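Local coordinates for protein separin (Saccharomyces cerevisiae, PDB 5U1T) that cleaves the Scc1 subunit of cohesin at the onset of anaphase as a caspase-like cysteine protease, and is held inactive by securin for most of the cell cycle, at residues S628-K632 with A645-L649; T876-Y880 with W909-L913. All coordinates share one frame; numbering follows the deposited sequence.

Interaction 1: S628-K632 with A645-L649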
# COMPACT_ATOMS: atom_id res chain seq x y z
N SER A 628 15.83 9.42 -9.13
CA SER A 628 14.95 9.42 -10.30
C SER A 628 15.45 10.33 -11.41
O SER A 628 15.45 9.95 -12.58
CB SER A 628 13.53 9.85 -9.92
OG SER A 628 12.78 8.73 -9.49
N LEU A 629 15.87 11.53 -11.03
CA LEU A 629 16.37 12.48 -12.01
C LEU A 629 17.61 11.90 -12.66
O LEU A 629 17.76 11.94 -13.88
CB LEU A 629 16.68 13.84 -11.37
CG LEU A 629 15.52 14.73 -10.87
CD1 LEU A 629 16.07 16.06 -10.42
CD2 LEU A 629 14.43 14.91 -11.92
N CYS A 630 18.49 11.34 -11.84
CA CYS A 630 19.72 10.79 -12.35
C CYS A 630 19.48 9.64 -13.35
O CYS A 630 20.12 9.58 -14.40
CB CYS A 630 20.60 10.33 -11.19
SG CYS A 630 22.15 9.69 -11.76
N ILE A 631 18.55 8.74 -13.02
CA ILE A 631 18.11 7.69 -13.94
C ILE A 631 17.62 8.25 -15.26
O ILE A 631 18.10 7.86 -16.34
CB ILE A 631 16.98 6.84 -13.33
CG1 ILE A 631 17.50 6.03 -12.14
CG2 ILE A 631 16.32 5.96 -14.38
CD1 ILE A 631 16.41 5.44 -11.30
N LYS A 632 16.69 9.19 -15.19
CA LYS A 632 16.11 9.80 -16.38
C LYS A 632 17.16 10.59 -17.12
O LYS A 632 16.93 11.04 -18.23
CB LYS A 632 14.95 10.72 -16.02
CG LYS A 632 13.81 10.04 -15.25
CD LYS A 632 12.97 11.10 -14.52
CE LYS A 632 12.65 12.27 -15.43
NZ LYS A 632 11.88 11.87 -16.65
N ALA A 645 11.18 5.65 -12.91
CA ALA A 645 11.72 6.88 -12.40
C ALA A 645 10.64 7.95 -12.48
O ALA A 645 10.48 8.72 -11.55
CB ALA A 645 12.96 7.28 -13.15
N ASP A 646 9.87 7.97 -13.56
CA ASP A 646 8.85 8.99 -13.76
C ASP A 646 7.72 8.88 -12.73
O ASP A 646 7.39 9.87 -12.09
CB ASP A 646 8.28 8.94 -15.19
CG ASP A 646 9.13 9.73 -16.18
OD1 ASP A 646 9.99 10.52 -15.72
OD2 ASP A 646 8.96 9.59 -17.42
N ASN A 647 7.16 7.69 -12.56
CA ASN A 647 6.15 7.45 -11.53
C ASN A 647 6.65 7.81 -10.13
O ASN A 647 5.93 8.42 -9.34
CB ASN A 647 5.69 5.98 -11.54
CG ASN A 647 4.91 5.57 -10.25
OD1 ASN A 647 5.48 5.49 -9.16
ND2 ASN A 647 3.63 5.25 -10.41
N TYR A 648 7.88 7.42 -9.81
CA TYR A 648 8.35 7.58 -8.44
C TYR A 648 8.81 9.01 -8.17
O TYR A 648 8.82 9.46 -7.02
CB TYR A 648 9.47 6.57 -8.12
CG TYR A 648 8.95 5.23 -7.66
CD1 TYR A 648 8.28 5.11 -6.44
CD2 TYR A 648 9.12 4.08 -8.43
CE1 TYR A 648 7.80 3.90 -6.01
CE2 TYR A 648 8.64 2.85 -7.99
CZ TYR A 648 7.98 2.77 -6.78
OH TYR A 648 7.49 1.56 -6.32
N LEU A 649 9.18 9.73 -9.22
CA LEU A 649 9.51 11.14 -9.09
C LEU A 649 8.23 11.94 -8.73
O LEU A 649 8.25 12.86 -7.91
CB LEU A 649 10.14 11.66 -10.38
CG LEU A 649 10.59 13.12 -10.47
CD1 LEU A 649 11.54 13.50 -9.34
CD2 LEU A 649 11.24 13.33 -11.82
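S628 and A645 mark the point where the two helices draw together, their CA atoms 4.6 Å apart. Both side chains are directed into the interface. The serine OG donates to A645 O at 3.1 Å; OG sits in the carbonyl plane on a lone pair (C=O...O 114°), and the same oxygen also accepts its helical bond from L649 N. K632 bridges the other flank. Its CG rests on A645 CB (3.6 Å), then the chain bends at its last two torsions, bringing CD and CE past L649 CD2 and NZ to the syn lone pair of D646 OD1. Lysine and aspartate cross at about a right angle, as do L629 and L649, whose CD2 methyls meet at 3.6 Å. Shortening K632 to an alanine would probably leave D646 without its charge partner here and L649 CD2 without the methylenes it packs on. With the segment axes at 155° and only 12 residues between the segments, the pair is an antiparallel helical hairpin; L612 of helix 602-617 backs S628. The buried S628 hydroxyl thus finds its acceptor in the partner helix's main chain, while the lysine-aspartate charges pair on a partly exposed flank, where solvent can probably share them.

Interaction 2: T876-Y880 with W909-L913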
# COMPACT_ATOMS: atom_id res chain seq x y z
N THR A 876 9.28 16.16 11.04
CA THR A 876 8.40 17.25 11.44
C THR A 876 7.27 16.70 12.32
O THR A 876 6.89 17.35 13.30
CB THR A 876 7.84 18.00 10.24
OG1 THR A 876 7.17 17.10 9.36
CG2 THR A 876 8.97 18.69 9.49
N MET A 877 6.78 15.51 12.01
CA MET A 877 5.79 14.87 12.87
C MET A 877 6.37 14.61 14.26
O MET A 877 5.70 14.78 15.27
CB MET A 877 5.29 13.57 12.28
CG MET A 877 4.44 13.75 11.04
SD MET A 877 3.85 12.18 10.39
CE MET A 877 2.90 12.79 9.00
N PHE A 878 7.62 14.19 14.31
CA PHE A 878 8.24 13.92 15.60
C PHE A 878 8.44 15.24 16.37
O PHE A 878 8.15 15.30 17.56
CB PHE A 878 9.57 13.19 15.40
CG PHE A 878 10.34 12.95 16.67
CD1 PHE A 878 9.99 11.92 17.53
CD2 PHE A 878 11.45 13.72 16.98
CE1 PHE A 878 10.72 11.69 18.70
CE2 PHE A 878 12.18 13.49 18.13
CZ PHE A 878 11.82 12.47 19.00
N LEU A 879 8.90 16.28 15.67
CA LEU A 879 9.20 17.57 16.30
C LEU A 879 7.94 18.23 16.84
O LEU A 879 7.94 18.81 17.93
CB LEU A 879 9.90 18.49 15.30
CG LEU A 879 11.31 18.04 14.94
CD1 LEU A 879 11.98 19.00 13.98
CD2 LEU A 879 12.13 17.87 16.18
N TYR A 880 6.86 18.14 16.06
CA TYR A 880 5.53 18.59 16.47
C TYR A 880 5.04 17.92 17.75
O TYR A 880 4.73 18.60 18.72
CB TYR A 880 4.55 18.29 15.35
CG TYR A 880 3.17 18.83 15.59
CD1 TYR A 880 2.92 20.19 15.49
CD2 TYR A 880 2.11 17.98 15.88
CE1 TYR A 880 1.66 20.69 15.68
CE2 TYR A 880 0.84 18.48 16.07
CZ TYR A 880 0.63 19.84 15.97
OH TYR A 880 -0.63 20.36 16.15
N TRP A 909 2.53 23.19 7.43
CA TRP A 909 2.85 23.13 8.85
C TRP A 909 2.48 24.41 9.59
O TRP A 909 2.21 24.38 10.80
CB TRP A 909 4.33 22.80 9.05
CG TRP A 909 4.53 21.31 9.10
CD1 TRP A 909 5.10 20.52 8.14
CD2 TRP A 909 4.08 20.43 10.14
NE1 TRP A 909 5.05 19.20 8.53
CE2 TRP A 909 4.43 19.12 9.75
CE3 TRP A 909 3.42 20.62 11.36
CZ2 TRP A 909 4.15 18.00 10.55
CZ3 TRP A 909 3.15 19.50 12.15
CH2 TRP A 909 3.51 18.22 11.74
N LYS A 910 2.45 25.54 8.89
CA LYS A 910 2.00 26.77 9.53
C LYS A 910 0.52 26.64 9.87
O LYS A 910 0.13 26.85 11.01
CB LYS A 910 2.28 27.98 8.63
CG LYS A 910 3.69 28.50 8.80
CD LYS A 910 4.10 29.49 7.73
CE LYS A 910 5.58 29.82 7.90
NZ LYS A 910 6.13 30.90 7.00
N LEU A 911 -0.27 26.20 8.90
CA LEU A 911 -1.67 25.83 9.13
C LEU A 911 -1.88 24.82 10.27
O LEU A 911 -2.84 24.95 10.99
CB LEU A 911 -2.30 25.29 7.85
CG LEU A 911 -2.23 26.16 6.61
CD1 LEU A 911 -3.19 25.68 5.53
CD2 LEU A 911 -2.51 27.60 6.96
N HIS A 912 -1.01 23.83 10.44
CA HIS A 912 -1.22 22.89 11.56
C HIS A 912 -0.90 23.53 12.90
O HIS A 912 -1.36 23.08 13.95
CB HIS A 912 -0.38 21.62 11.41
CG HIS A 912 -0.86 20.70 10.34
ND1 HIS A 912 -0.00 19.91 9.60
CD2 HIS A 912 -2.10 20.46 9.85
CE1 HIS A 912 -0.70 19.22 8.71
NE2 HIS A 912 -1.97 19.54 8.84
N LEU A 913 -0.09 24.57 12.87
CA LEU A 913 0.34 25.21 14.10
C LEU A 913 -0.56 26.39 14.46
O LEU A 913 -0.30 27.12 15.42
CB LEU A 913 1.79 25.67 13.97
CG LEU A 913 2.86 24.57 13.96
CD1 LEU A 913 4.17 25.19 13.55
CD2 LEU A 913 2.98 23.90 15.32
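W909 reaches from helix 905-912 to helix 872-881, where it meets T876 with one face and Y880, one helical turn on, with its edge at CZ3. From CB the indole extends towards the other helix, its pyrrole side leading to T876. There NE1 stands 3.1 Å from T876 OG1, which hydrogen-bonds to I872 O in its own helix. T876 CB sits over one indole face, 3.1 Å above the plane and displaced towards the rim. Further along, CE2 and CZ2 also pack on T876 OG1 and CB, with M877 CG a looser apolar neighbour of W909 CZ2 at 4.3 Å, and CH2 approaches both Y880 CB and the carbonyl oxygen T876 O. The far corner, W909 CZ3, lies over a face of the Y880 ring, 3.4 Å from Y880 CD1, whereas that CD1 is at the indole edge. The planes of the Y880 ring and the W909 six-membered ring are inclined at 51°, so the pair is oblique. These are two short helices of the alpha-helical region, and the 28 residues between the segments include the short helices 885-891 and 893-896; L892, between those two, touches T876, and helix 829-845 touches M877. Y880 takes its place with CG anti to the backbone N (chi1 -174°), which carries the ring across to W909 and L913. In the plane of the tyrosine ring, L913 CD2 meets the edge at Y880 CE1, 3.5 Å away. On the indole face opposite T876, H912 ND1 stands 3.9 Å above the W909 plane, again displaced to the rim.

Overall arrangement
Read from the N terminus, the chain first enters interaction 1 on helix 621-633, passes through a short connection containing helix 635-638, and closes on helix 642-655, with 12 residues between the segments. More than 200 residues of largely helical chain follow before interaction 2 opens on helix 872-881; after 28 residues that include helices 885-891 and 893-896, it closes on helix 905-912. The two closures are therefore in series, neither nested nor crossed. The centres of interaction 1 and interaction 2 are 29 Å apart and the nearest atoms of interactions 1 and 2 about 17 Å apart, so they do not touch. Each ties helices close in sequence, and both lie in the helical part of the chain, away from the probable active-site cysteine.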